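Local coordinates for phiAB6 tailspike (Unidentified phage, PDB 5JS4), which probably binds and fragments the exopolysaccharide of the host Acinetobacter baumannii as a trimeric, beta-helical phage tailspike, at residues N417-L422 and I443-N448; W465-K470 and K496-W501; G635-E640 and L705-R710; L612-S617 and W627-E632. All blocks are in the same frame, centred on the assembly; numbering follows the deposited sequence.

Contact 1: N417-L422 and I443-N448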
loop_
_atom_site.group_PDB
_atom_site.type_symbol
_atom_site.label_atom_id
_atom_site.label_comp_id
_atom_site.label_asym_id
_atom_site.label_seq_id
_atom_site.Cartn_x
_atom_site.Cartn_y
_atom_site.Cartn_z
ATOM N N ASN A 417 9.518 5.416 -7.501
ATOM C CA ASN A 417 10.964 5.196 -7.570
ATOM C C ASN A 417 11.686 6.398 -8.178
ATOM O O ASN A 417 12.450 6.251 -9.133
ATOM C CB ASN A 417 11.303 3.927 -8.385
ATOM C CG ASN A 417 10.639 2.657 -7.860
ATOM O OD1 ASN A 417 10.567 1.657 -8.580
ATOM N ND2 ASN A 417 10.184 2.670 -6.620
ATOM N N ILE A 418 11.426 7.586 -7.635
ATOM C CA ILE A 418 12.058 8.808 -8.122
ATOM C C ILE A 418 12.962 9.393 -7.048
ATOM O O ILE A 418 12.540 9.588 -5.905
ATOM C CB ILE A 418 11.042 9.889 -8.540
ATOM C CG1 ILE A 418 9.955 9.303 -9.447
ATOM C CG2 ILE A 418 11.770 11.032 -9.247
ATOM C CD1 ILE A 418 8.800 10.249 -9.710
ATOM N N TYR A 419 14.202 9.672 -7.442
ATOM C CA TYR A 419 15.210 10.282 -6.586
ATOM C C TYR A 419 15.406 11.724 -7.049
ATOM O O TYR A 419 16.014 11.962 -8.092
ATOM C CB TYR A 419 16.519 9.496 -6.721
ATOM C CG TYR A 419 17.543 9.630 -5.605
ATOM C CD1 TYR A 419 17.606 10.754 -4.775
ATOM C CD2 TYR A 419 18.481 8.626 -5.410
ATOM C CE1 TYR A 419 18.566 10.850 -3.773
ATOM C CE2 TYR A 419 19.437 8.713 -4.418
ATOM C CZ TYR A 419 19.478 9.825 -3.603
ATOM O OH TYR A 419 20.442 9.887 -2.621
ATOM N N PHE A 420 14.863 12.671 -6.289
ATOM C CA PHE A 420 15.080 14.097 -6.532
ATOM C C PHE A 420 16.238 14.556 -5.643
ATOM O O PHE A 420 16.135 14.476 -4.416
ATOM C CB PHE A 420 13.839 14.919 -6.165
ATOM C CG PHE A 420 12.587 14.562 -6.929
ATOM C CD1 PHE A 420 12.277 15.202 -8.120
ATOM C CD2 PHE A 420 11.682 13.637 -6.419
ATOM C CE1 PHE A 420 11.111 14.904 -8.807
ATOM C CE2 PHE A 420 10.512 13.335 -7.100
ATOM C CZ PHE A 420 10.226 13.972 -8.295
ATOM N N GLN A 421 17.325 15.046 -6.240
ATOM C CA GLN A 421 18.487 15.479 -5.454
ATOM C C GLN A 421 19.021 16.844 -5.871
ATOM O O GLN A 421 19.213 17.116 -7.059
ATOM C CB GLN A 421 19.619 14.447 -5.519
ATOM C CG GLN A 421 20.767 14.757 -4.560
ATOM C CD GLN A 421 21.780 13.630 -4.428
ATOM O OE1 GLN A 421 21.418 12.454 -4.339
ATOM N NE2 GLN A 421 23.059 13.985 -4.394
ATOM N N LEU A 422 19.265 17.688 -4.868
ATOM C CA LEU A 422 19.989 18.956 -5.029
ATOM C C LEU A 422 19.368 19.918 -6.050
ATOM O O LEU A 422 20.077 20.636 -6.763
ATOM C CB LEU A 422 21.475 18.687 -5.317
ATOM C CG LEU A 422 22.293 18.316 -4.075
ATOM C CD1 LEU A 422 23.628 17.697 -4.457
ATOM C CD2 LEU A 422 22.503 19.529 -3.177
ATOM N N ILE A 443 12.303 10.004 -3.083
ATOM C CA ILE A 443 13.350 10.567 -2.245
ATOM C C ILE A 443 13.483 12.048 -2.575
ATOM O O ILE A 443 13.592 12.413 -3.749
ATOM C CB ILE A 443 14.711 9.880 -2.500
ATOM C CG1 ILE A 443 14.590 8.352 -2.404
ATOM C CG2 ILE A 443 15.762 10.395 -1.522
ATOM C CD1 ILE A 443 15.795 7.617 -2.953
ATOM N N PHE A 444 13.443 12.891 -1.542
ATOM C CA PHE A 444 13.819 14.300 -1.660
ATOM C C PHE A 444 15.109 14.479 -0.877
ATOM O O PHE A 444 15.096 14.404 0.351
ATOM C CB PHE A 444 12.778 15.249 -1.047
ATOM C CG PHE A 444 11.390 15.134 -1.618
ATOM C CD1 PHE A 444 11.163 14.795 -2.947
ATOM C CD2 PHE A 444 10.296 15.432 -0.812
ATOM C CE1 PHE A 444 9.872 14.726 -3.445
ATOM C CE2 PHE A 444 9.006 15.359 -1.305
ATOM C CZ PHE A 444 8.795 15.007 -2.623
ATOM N N GLU A 445 16.217 14.707 -1.572
ATOM C CA GLU A 445 17.495 14.952 -0.905
ATOM C C GLU A 445 18.013 16.337 -1.266
ATOM O O GLU A 445 18.308 16.606 -2.425
ATOM C CB GLU A 445 18.528 13.883 -1.269
ATOM C CG GLU A 445 19.843 14.037 -0.510
ATOM C CD GLU A 445 20.807 12.886 -0.726
ATOM O OE1 GLU A 445 20.353 11.731 -0.858
ATOM O OE2 GLU A 445 22.031 13.140 -0.744
ATOM N N SER A 446 18.115 17.209 -0.266
ATOM C CA SER A 446 18.594 18.578 -0.461
ATOM C C SER A 446 17.850 19.296 -1.591
ATOM O O SER A 446 18.464 19.856 -2.497
ATOM C CB SER A 446 20.107 18.585 -0.705
ATOM O OG SER A 446 20.795 18.025 0.400
ATOM N N MET A 447 16.523 19.252 -1.533
ATOM C CA MET A 447 15.672 20.038 -2.427
ATOM C C MET A 447 15.247 21.304 -1.685
ATOM O O MET A 447 15.509 21.442 -0.494
ATOM C CB MET A 447 14.430 19.239 -2.831
ATOM C CG MET A 447 14.713 17.922 -3.544
ATOM S SD MET A 447 15.436 18.105 -5.186
ATOM C CE MET A 447 14.113 18.914 -6.081
ATOM N N ASN A 448 14.589 22.224 -2.384
ATOM C CA ASN A 448 13.997 23.403 -1.739
ATOM C C ASN A 448 12.471 23.355 -1.737
ATOM O O ASN A 448 11.803 24.361 -1.500
ATOM C CB ASN A 448 14.499 24.686 -2.406
ATOM C CG ASN A 448 15.864 25.109 -1.899
ATOM O OD1 ASN A 448 16.243 24.796 -0.771
ATOM N ND2 ASN A 448 16.610 25.828 -2.731
HETATM O O HOH W 1 23.658 11.042 -2.169
#
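The ring of Y419 lies under I443, whose CD1 sits over one ring face, 3.8 Å from the centroid and 15° off the normal, a CH-pi contact, while I443 CG2 reaches CE1 of the same ring. Swung away from its backbone N (chi1 -159°), the tyrosine carries its hydroxyl to E445, and OH donates to OE1 at 2.6 Å from above the carboxylate plane. A water bonds to E445 OE2 and, weakly, to Y419 OH. Alongside, the Q421 amide stacks on the E445 carboxylate, their planes 14° apart. This ladder of like-placed residues illustrates how a parallel beta-helix stacks successive coils. F420 and F444 stand side by side on the other face, CD2 of F420 3.6 Å from CE1 of F444, and the bent chain of M447 sets SD 3.7 Å from F420 CB. The backbones run parallel in register, with I443 N, F420 N, E445 N and L422 N donating across; the last reaches E445 O at 2.8 Å, beside S446, where segment 443-448 turns a corner. Strand 413-421 also bonds to 381-393, and strand 438-447 to 460-469; F420 and F444 pack inward on 426-430, whereas Y419 and I443 face a second subunit.

Contact 2: W465-K470 and K496-W501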
loop_
_atom_site.group_PDB
_atom_site.type_symbol
_atom_site.label_atom_id
_atom_site.label_comp_id
_atom_site.label_asym_id
_atom_site.label_seq_id
_atom_site.Cartn_x
_atom_site.Cartn_y
_atom_site.Cartn_z
ATOM N N TRP A 465 11.259 9.523 1.516
ATOM C CA TRP A 465 12.457 9.766 2.307
ATOM C C TRP A 465 12.892 11.195 2.032
ATOM O O TRP A 465 13.364 11.501 0.941
ATOM C CB TRP A 465 13.563 8.780 1.934
ATOM C CG TRP A 465 14.752 8.856 2.846
ATOM C CD1 TRP A 465 15.778 9.753 2.777
ATOM C CD2 TRP A 465 15.031 8.011 3.968
ATOM N NE1 TRP A 465 16.679 9.521 3.786
ATOM C CE2 TRP A 465 16.247 8.456 4.531
ATOM C CE3 TRP A 465 14.373 6.924 4.554
ATOM C CZ2 TRP A 465 16.818 7.849 5.651
ATOM C CZ3 TRP A 465 14.942 6.319 5.668
ATOM C CH2 TRP A 465 16.155 6.785 6.204
ATOM N N CYS A 466 12.708 12.070 3.019
ATOM C CA CYS A 466 12.966 13.494 2.852
ATOM C C CYS A 466 14.130 13.887 3.747
ATOM O O CYS A 466 13.995 13.916 4.970
ATOM C CB CYS A 466 11.718 14.303 3.200
ATOM S SG CYS A 466 10.197 13.684 2.442
ATOM N N GLU A 467 15.273 14.180 3.130
ATOM C CA GLU A 467 16.508 14.428 3.870
ATOM C C GLU A 467 17.218 15.690 3.389
ATOM O O GLU A 467 17.790 15.717 2.298
ATOM C CB GLU A 467 17.441 13.216 3.771
ATOM C CG GLU A 467 18.723 13.356 4.589
ATOM C CD GLU A 467 19.471 12.047 4.767
ATOM O OE1 GLU A 467 19.118 11.047 4.107
ATOM O OE2 GLU A 467 20.427 12.020 5.573
ATOM N N ASN A 468 17.159 16.722 4.229
ATOM C CA ASN A 468 17.866 17.994 4.046
ATOM C C ASN A 468 17.273 18.897 2.972
ATOM O O ASN A 468 16.614 18.442 2.032
ATOM C CB ASN A 468 19.364 17.778 3.793
ATOM C CG ASN A 468 20.037 17.003 4.909
ATOM O OD1 ASN A 468 19.637 17.094 6.071
ATOM N ND2 ASN A 468 21.063 16.233 4.565
ATOM N N LEU A 469 17.520 20.193 3.137
ATOM C CA LEU A 469 17.065 21.211 2.207
ATOM C C LEU A 469 18.290 21.923 1.648
ATOM O O LEU A 469 19.294 22.065 2.349
ATOM C CB LEU A 469 16.140 22.198 2.919
ATOM C CG LEU A 469 14.861 21.588 3.512
ATOM C CD1 LEU A 469 14.254 22.503 4.564
ATOM C CD2 LEU A 469 13.848 21.281 2.421
ATOM N N LYS A 470 18.213 22.363 0.395
ATOM C CA LYS A 470 19.373 22.957 -0.275
ATOM C C LYS A 470 19.735 24.312 0.335
ATOM O O LYS A 470 20.866 24.507 0.792
ATOM C CB LYS A 470 19.132 23.094 -1.782
ATOM C CG LYS A 470 20.412 23.302 -2.576
ATOM C CD LYS A 470 20.212 23.085 -4.067
ATOM C CE LYS A 470 21.546 23.146 -4.798
ATOM N NZ LYS A 470 21.400 23.083 -6.277
ATOM N N LYS A 496 9.791 9.726 6.061
ATOM C CA LYS A 496 10.992 10.062 6.822
ATOM C C LYS A 496 11.292 11.548 6.643
ATOM O O LYS A 496 11.372 12.033 5.512
ATOM C CB LYS A 496 12.177 9.218 6.348
ATOM C CG LYS A 496 13.472 9.422 7.120
ATOM C CD LYS A 496 13.433 8.767 8.489
ATOM C CE LYS A 496 14.780 8.855 9.188
ATOM N NZ LYS A 496 14.760 8.152 10.497
ATOM N N LEU A 497 11.455 12.256 7.760
ATOM C CA LEU A 497 11.710 13.696 7.754
ATOM C C LEU A 497 13.028 13.992 8.466
ATOM O O LEU A 497 13.170 13.715 9.660
ATOM C CB LEU A 497 10.574 14.438 8.455
ATOM C CG LEU A 497 9.164 14.219 7.896
ATOM C CD1 LEU A 497 8.116 14.721 8.878
ATOM C CD2 LEU A 497 8.992 14.885 6.540
ATOM N N LEU A 498 13.982 14.552 7.725
ATOM C CA LEU A 498 15.295 14.908 8.267
ATOM C C LEU A 498 15.765 16.261 7.735
ATOM O O LEU A 498 15.555 16.585 6.571
ATOM C CB LEU A 498 16.329 13.842 7.897
ATOM C CG LEU A 498 16.162 12.451 8.505
ATOM C CD1 LEU A 498 17.063 11.449 7.796
ATOM C CD2 LEU A 498 16.448 12.470 9.999
ATOM N N GLY A 499 16.405 17.045 8.595
ATOM C CA GLY A 499 17.086 18.264 8.168
ATOM C C GLY A 499 16.213 19.431 7.743
ATOM O O GLY A 499 16.657 20.280 6.971
ATOM N N GLY A 500 14.980 19.486 8.242
ATOM C CA GLY A 500 14.114 20.643 8.014
ATOM C C GLY A 500 12.776 20.340 7.377
ATOM O O GLY A 500 11.879 21.179 7.394
ATOM N N TRP A 501 12.629 19.146 6.806
ATOM C CA TRP A 501 11.351 18.761 6.217
ATOM C C TRP A 501 10.286 18.620 7.300
ATOM O O TRP A 501 10.563 18.137 8.398
ATOM C CB TRP A 501 11.465 17.449 5.447
ATOM C CG TRP A 501 12.281 17.554 4.208
ATOM C CD1 TRP A 501 13.593 17.224 4.066
ATOM C CD2 TRP A 501 11.843 18.023 2.928
ATOM N NE1 TRP A 501 14.003 17.447 2.780
ATOM C CE2 TRP A 501 12.949 17.940 2.056
ATOM C CE3 TRP A 501 10.624 18.497 2.429
ATOM C CZ2 TRP A 501 12.875 18.312 0.716
ATOM C CZ3 TRP A 501 10.552 18.873 1.092
ATOM C CH2 TRP A 501 11.673 18.778 0.252
HETATM O O HOH W 2 18.933 20.890 5.542
#
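N468 N donates to L498 O at 2.8 Å in a nearly straight bond, joining the C466 N to K496 O and L498 N to C466 O bonds of a parallel pair. Beyond the ladder, W501 NE1 donates a hydrogen bond to N468 O at 2.9 Å, from well above the carbonyl plane. W465 NE1 donates to E467 OE1 in the indole plane, at 2.9 Å, which helps fix the ring's rotation, and a water links L469 N to G499 O. The indole of W501 is clasped on both faces: C466 CB rests over the five-membered ring, 3.5 Å from its centroid, and L469 CD2 over the six-membered ring on the opposite side, with C466 SG farther above the first face. On the other side of the sheet K496, bent at chi2 (75°), lays CG 3.6 Å from the centroid of the six-membered ring of W465, a CH-pi contact almost along the normal. G499 and G500 take positive phi where segment 496-501 leaves its strand. C466 and W501, packed against F444 of the preceding coil, continue the interior stack of the parallel beta-helix. Strand 460-469 lies between 438-447 and 495-498; W501 meets strand 475-476, while W465 and K496 pack against a second subunit.

Contact 3: G635-E640 and L705-R710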
loop_
_atom_site.group_PDB
_atom_site.type_symbol
_atom_site.label_atom_id
_atom_site.label_comp_id
_atom_site.label_asym_id
_atom_site.label_seq_id
_atom_site.Cartn_x
_atom_site.Cartn_y
_atom_site.Cartn_z
ATOM N N GLY A 635 -46.750 15.398 53.281
ATOM C CA GLY A 635 -45.947 14.192 53.420
ATOM C C GLY A 635 -46.042 13.181 52.295
ATOM O O GLY A 635 -45.427 12.126 52.387
ATOM N N VAL A 636 -46.782 13.491 51.231
ATOM C CA VAL A 636 -47.000 12.541 50.141
ATOM C C VAL A 636 -46.552 13.147 48.819
ATOM O O VAL A 636 -47.046 14.200 48.411
ATOM C CB VAL A 636 -48.480 12.125 50.028
ATOM C CG1 VAL A 636 -48.643 11.043 48.966
ATOM C CG2 VAL A 636 -49.006 11.643 51.373
ATOM N N TYR A 637 -45.612 12.470 48.163
ATOM C CA TYR A 637 -44.985 12.953 46.939
ATOM C C TYR A 637 -45.137 11.921 45.844
ATOM O O TYR A 637 -45.042 10.730 46.110
ATOM C CB TYR A 637 -43.502 13.254 47.210
ATOM C CG TYR A 637 -43.374 14.387 48.190
ATOM C CD1 TYR A 637 -43.556 14.176 49.554
ATOM C CD2 TYR A 637 -43.158 15.686 47.752
ATOM C CE1 TYR A 637 -43.498 15.219 50.456
ATOM C CE2 TYR A 637 -43.097 16.734 48.646
ATOM C CZ TYR A 637 -43.273 16.499 49.995
ATOM O OH TYR A 637 -43.217 17.538 50.888
ATOM N N ARG A 638 -45.389 12.376 44.621
ATOM C CA ARG A 638 -45.451 11.484 43.470
ATOM C C ARG A 638 -44.204 11.650 42.625
ATOM O O ARG A 638 -43.891 12.758 42.193
ATOM C CB ARG A 638 -46.670 11.787 42.592
ATOM C CG ARG A 638 -48.014 11.558 43.255
ATOM C CD ARG A 638 -49.128 11.503 42.216
ATOM N NE ARG A 638 -49.217 12.737 41.444
ATOM C CZ ARG A 638 -49.960 13.798 41.764
ATOM N NH1 ARG A 638 -50.707 13.811 42.863
ATOM N NH2 ARG A 638 -49.953 14.864 40.969
ATOM N N VAL A 639 -43.497 10.544 42.407
ATOM C CA VAL A 639 -42.475 10.450 41.375
ATOM C C VAL A 639 -43.237 9.972 40.145
ATOM O O VAL A 639 -43.514 8.777 39.994
ATOM C CB VAL A 639 -41.344 9.474 41.767
ATOM C CG1 VAL A 639 -40.263 9.449 40.699
ATOM C CG2 VAL A 639 -40.758 9.850 43.121
ATOM N N GLU A 640 -43.607 10.923 39.291
ATOM C CA GLU A 640 -44.634 10.699 38.274
ATOM C C GLU A 640 -44.166 11.030 36.869
ATOM O O GLU A 640 -43.250 11.829 36.670
ATOM C CB GLU A 640 -45.877 11.535 38.589
ATOM C CG GLU A 640 -45.627 13.035 38.605
ATOM C CD GLU A 640 -46.901 13.853 38.674
ATOM O OE1 GLU A 640 -47.910 13.361 39.218
ATOM O OE2 GLU A 640 -46.881 15.000 38.188
ATOM N N LEU A 705 -47.310 12.620 59.093
ATOM C CA LEU A 705 -46.850 13.042 57.773
ATOM C C LEU A 705 -46.192 14.422 57.846
ATOM O O LEU A 705 -46.717 15.332 58.492
ATOM C CB LEU A 705 -48.013 13.038 56.778
ATOM C CG LEU A 705 -48.482 11.625 56.408
ATOM C CD1 LEU A 705 -49.894 11.643 55.842
ATOM C CD2 LEU A 705 -47.518 10.974 55.427
ATOM N N VAL A 706 -45.033 14.549 57.201
ATOM C CA VAL A 706 -44.242 15.790 57.209
ATOM C C VAL A 706 -43.668 16.061 55.827
ATOM O O VAL A 706 -43.437 15.136 55.059
ATOM C CB VAL A 706 -43.062 15.740 58.207
ATOM C CG1 VAL A 706 -43.563 15.727 59.637
ATOM C CG2 VAL A 706 -42.137 14.559 57.929
ATOM N N ASP A 707 -43.414 17.336 55.534
ATOM C CA ASP A 707 -42.915 17.760 54.230
ATOM C C ASP A 707 -41.449 18.168 54.271
ATOM O O ASP A 707 -41.119 19.227 54.800
ATOM C CB ASP A 707 -43.741 18.947 53.723
ATOM C CG ASP A 707 -45.138 18.547 53.330
ATOM O OD1 ASP A 707 -45.268 17.589 52.542
ATOM O OD2 ASP A 707 -46.103 19.184 53.803
ATOM N N PRO A 708 -40.560 17.350 53.683
ATOM C CA PRO A 708 -39.194 17.834 53.514
ATOM C C PRO A 708 -39.152 19.030 52.569
ATOM O O PRO A 708 -40.047 19.199 51.739
ATOM C CB PRO A 708 -38.460 16.640 52.887
ATOM C CG PRO A 708 -39.308 15.452 53.187
ATOM C CD PRO A 708 -40.716 15.969 53.190
ATOM N N HIS A 709 -38.133 19.861 52.716
ATOM C CA HIS A 709 -37.888 20.935 51.763
ATOM C C HIS A 709 -37.282 20.377 50.479
ATOM O O HIS A 709 -37.598 20.827 49.379
ATOM C CB HIS A 709 -36.938 21.957 52.371
ATOM C CG HIS A 709 -36.987 23.290 51.702
ATOM N ND1 HIS A 709 -36.353 23.552 50.511
ATOM C CD2 HIS A 709 -37.600 24.439 52.067
ATOM C CE1 HIS A 709 -36.571 24.811 50.172
ATOM N NE2 HIS A 709 -37.322 25.370 51.100
ATOM N N ARG A 710 -36.410 19.381 50.631
ATOM C CA ARG A 710 -35.672 18.817 49.512
ATOM C C ARG A 710 -35.308 17.375 49.835
ATOM O O ARG A 710 -34.963 17.061 50.969
ATOM C CB ARG A 710 -34.410 19.652 49.242
ATOM C CG ARG A 710 -33.443 19.089 48.208
ATOM C CD ARG A 710 -32.317 20.073 47.919
ATOM N NE ARG A 710 -31.314 19.526 47.006
ATOM C CZ ARG A 710 -31.003 19.999 45.799
ATOM N NH1 ARG A 710 -31.607 21.070 45.286
ATOM N NH2 ARG A 710 -30.065 19.393 45.085
HETATM O O HOH W 3 -42.441 20.074 50.340
#
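D707 OD1 is approached by two groups of the facing segment. G635 N donates to it at 2.7 Å with an N-H...O angle of 170°, arriving from above the carboxylate plane, and Y637 OH lies 2.6 Å from OD1 in a weak bond whose proton is not settled. With CG beside the backbone N (chi1 -71°), the aspartate brings OD1 to both groups, while its other oxygen, OD2, is held by a salt bridge to K631. The tyrosine ring and the carboxylate stand nearly perpendicular, 83° apart. A water in the ring plane lies 2.7 Å from Y637 OH and donates to P708 O, adding a second polar link to segment 705-710. The worked case is a turn tied to a distant segment of the same chain by one carboxylate: G635, at positive phi, lies between the antiparallel strands 627-633 and 636-641, whereas D707 lies where the chain enters the strand around 708-715, part of another antiparallel sheet in this C-terminal part of the tailspike. H709 and R710 form a classic beta bulge opposite L660. L705 CD2 touches G635 O and, more loosely, V636 CG2. P708 CD lies 4.0 Å from Y637 CE1, and the Y637 ring meets those of Y614 and F711 edge-to-face.

Contact 4: L612-S617 and W627-E632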
loop_
_atom_site.group_PDB
_atom_site.type_symbol
_atom_site.label_atom_id
_atom_site.label_comp_id
_atom_site.label_asym_id
_atom_site.label_seq_id
_atom_site.Cartn_x
_atom_site.Cartn_y
_atom_site.Cartn_z
ATOM N N LEU A 612 -33.033 11.736 40.916
ATOM C CA LEU A 612 -33.997 12.810 40.731
ATOM C C LEU A 612 -34.268 13.440 42.082
ATOM O O LEU A 612 -34.523 12.737 43.052
ATOM C CB LEU A 612 -35.272 12.221 40.125
ATOM C CG LEU A 612 -36.459 13.145 39.874
ATOM C CD1 LEU A 612 -36.113 14.265 38.911
ATOM C CD2 LEU A 612 -37.616 12.323 39.328
ATOM N N THR A 613 -34.195 14.767 42.153
ATOM C CA THR A 613 -34.343 15.468 43.418
ATOM C C THR A 613 -35.524 16.439 43.397
ATOM O O THR A 613 -35.738 17.151 42.417
ATOM C CB THR A 613 -33.012 16.148 43.811
ATOM O OG1 THR A 613 -32.073 15.123 44.178
ATOM C CG2 THR A 613 -33.179 17.107 44.979
ATOM N N TYR A 614 -36.300 16.407 44.476
ATOM C CA TYR A 614 -37.361 17.372 44.753
ATOM C C TYR A 614 -36.777 18.500 45.583
ATOM O O TYR A 614 -36.036 18.246 46.519
ATOM C CB TYR A 614 -38.467 16.702 45.561
ATOM C CG TYR A 614 -39.481 17.659 46.138
ATOM C CD1 TYR A 614 -40.554 18.096 45.375
ATOM C CD2 TYR A 614 -39.370 18.123 47.447
ATOM C CE1 TYR A 614 -41.490 18.970 45.896
ATOM C CE2 TYR A 614 -40.301 18.997 47.980
ATOM C CZ TYR A 614 -41.359 19.419 47.196
ATOM O OH TYR A 614 -42.298 20.282 47.710
ATOM N N ASP A 615 -37.120 19.743 45.252
ATOM C CA ASP A 615 -36.706 20.902 46.039
ATOM C C ASP A 615 -37.786 21.955 45.876
ATOM O O ASP A 615 -38.009 22.447 44.772
ATOM C CB ASP A 615 -35.351 21.418 45.551
ATOM C CG ASP A 615 -34.788 22.551 46.406
ATOM O OD1 ASP A 615 -35.523 23.155 47.216
ATOM O OD2 ASP A 615 -33.583 22.834 46.250
ATOM N N GLN A 616 -38.465 22.287 46.966
ATOM C CA GLN A 616 -39.563 23.252 46.880
ATOM C C GLN A 616 -39.067 24.662 46.540
ATOM O O GLN A 616 -39.872 25.517 46.174
ATOM C CB GLN A 616 -40.426 23.235 48.145
ATOM C CG GLN A 616 -39.772 23.762 49.402
ATOM C CD GLN A 616 -40.676 23.601 50.617
ATOM O OE1 GLN A 616 -40.944 22.484 51.059
ATOM N NE2 GLN A 616 -41.150 24.713 51.159
ATOM N N SER A 617 -37.758 24.895 46.640
ATOM C CA SER A 617 -37.157 26.174 46.218
ATOM C C SER A 617 -36.813 26.254 44.725
ATOM O O SER A 617 -36.460 27.335 44.236
ATOM C CB SER A 617 -35.902 26.489 47.039
ATOM O OG SER A 617 -36.243 26.831 48.366
ATOM N N TRP A 627 -39.696 11.855 34.159
ATOM C CA TRP A 627 -40.207 11.795 35.528
ATOM C C TRP A 627 -39.865 13.071 36.294
ATOM O O TRP A 627 -38.780 13.627 36.130
ATOM C CB TRP A 627 -39.636 10.584 36.282
ATOM C CG TRP A 627 -40.319 9.298 35.940
ATOM C CD1 TRP A 627 -41.400 8.758 36.569
ATOM C CD2 TRP A 627 -39.978 8.400 34.883
ATOM N NE1 TRP A 627 -41.753 7.570 35.974
ATOM C CE2 TRP A 627 -40.901 7.329 34.930
ATOM C CE3 TRP A 627 -38.986 8.393 33.896
ATOM C CZ2 TRP A 627 -40.857 6.263 34.029
ATOM C CZ3 TRP A 627 -38.942 7.333 33.001
ATOM C CH2 TRP A 627 -39.879 6.283 33.073
ATOM N N LYS A 628 -40.803 13.518 37.125
ATOM C CA LYS A 628 -40.575 14.619 38.066
ATOM C C LYS A 628 -41.200 14.255 39.402
ATOM O O LYS A 628 -42.003 13.321 39.485
ATOM C CB LYS A 628 -41.169 15.935 37.546
ATOM C CG LYS A 628 -42.681 15.944 37.418
ATOM C CD LYS A 628 -43.179 17.331 37.044
ATOM C CE LYS A 628 -44.685 17.355 36.900
ATOM N NZ LYS A 628 -45.168 18.727 36.586
ATOM N N ILE A 629 -40.840 14.996 40.444
ATOM C CA ILE A 629 -41.410 14.778 41.765
ATOM C C ILE A 629 -42.284 15.964 42.118
ATOM O O ILE A 629 -41.833 17.110 42.052
ATOM C CB ILE A 629 -40.334 14.602 42.855
ATOM C CG1 ILE A 629 -39.324 13.532 42.429
ATOM C CG2 ILE A 629 -40.998 14.252 44.182
ATOM C CD1 ILE A 629 -38.212 13.272 43.428
ATOM N N VAL A 630 -43.529 15.684 42.491
ATOM C CA VAL A 630 -44.460 16.724 42.908
ATOM C C VAL A 630 -45.087 16.366 44.245
ATOM O O VAL A 630 -45.253 15.187 44.576
ATOM C CB VAL A 630 -45.577 16.962 41.869
ATOM C CG1 VAL A 630 -44.984 17.423 40.548
ATOM C CG2 VAL A 630 -46.424 15.714 41.671
ATOM N N LYS A 631 -45.438 17.392 45.007
ATOM C CA LYS A 631 -46.157 17.206 46.252
ATOM C C LYS A 631 -47.632 16.975 45.951
ATOM O O LYS A 631 -48.269 17.780 45.266
ATOM C CB LYS A 631 -45.987 18.424 47.155
ATOM C CG LYS A 631 -46.690 18.297 48.495
ATOM C CD LYS A 631 -46.494 19.541 49.337
ATOM C CE LYS A 631 -47.349 19.507 50.587
ATOM N NZ LYS A 631 -47.196 20.756 51.382
ATOM N N GLU A 632 -48.163 15.868 46.458
ATOM C CA GLU A 632 -49.586 15.549 46.337
ATOM C C GLU A 632 -50.377 16.116 47.517
ATOM O O GLU A 632 -51.441 16.716 47.343
ATOM C CB GLU A 632 -49.769 14.033 46.264
ATOM C CG GLU A 632 -51.216 13.566 46.231
ATOM C CD GLU A 632 -51.333 12.092 45.912
ATOM O OE1 GLU A 632 -51.146 11.723 44.739
ATOM O OE2 GLU A 632 -51.617 11.303 46.830
HETATM O O HOH W 4 -38.548 16.701 40.551
#
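Strands 612-615 and 627-632 cross at -28° with their axes 6.8 Å apart, too far for a direct ladder, and no hydrogen bond joins them. I629 fills the interval. Its CG1 meets L612 CD2 at 3.7 Å as the two side chains run antiparallel alongside each other, its CG2 sits 3.8 Å from Y614 CB, and its CD1 reaches into the backbone between them, near L612 O and Y614 N. L612 CD2 also lies 3.6 Å from W627 O and touches W627 CB. With CG opposite the backbone N (chi1 168°), the Y614 ring is carried toward 627-632; Y614 CD1 lies 3.7 Å from I629 O, which sits at the ring edge near its plane, while the hydroxyl ends beside K631 CB. One water spans the gap, accepting from I629 N at 2.9 Å and donating weakly to T613 O. The example shows two sheets meeting through interleaved apolar side chains instead of backbone bonds. Just beyond the packing, D615 OD1 accepts from S617 N, an Asx turn that leads the chain out of its strand. Strand 602-615 pairs with 708-715 in one antiparallel sheet, and 627-633 with 636-641 in the other; the Y614 ring also meets F711, and T613 OG1 bonds to H653 of a second subunit.

Read from the N terminus, the four contacts come in two pairs. Contact 1 closes a coil of the beta-helix across the 20 residues between its segments, and contact 2 closes a later one across 25; they follow in series, neither nested nor crossed, their centres 9 Å apart and strands 438-447 and 460-469 adjacent. Both touch a second subunit. In the C-terminal part, about 52 Å from contact 2 between nearest atoms, contact 4 closes a short loop of nine residues and is complete before contact 3 opens, which brings 705-710 back over 64 residues. These two, their centres 8 Å apart, join the same two antiparallel sheets, directly linked by R638 N to V630 O and by the R710-D615 salt bridge.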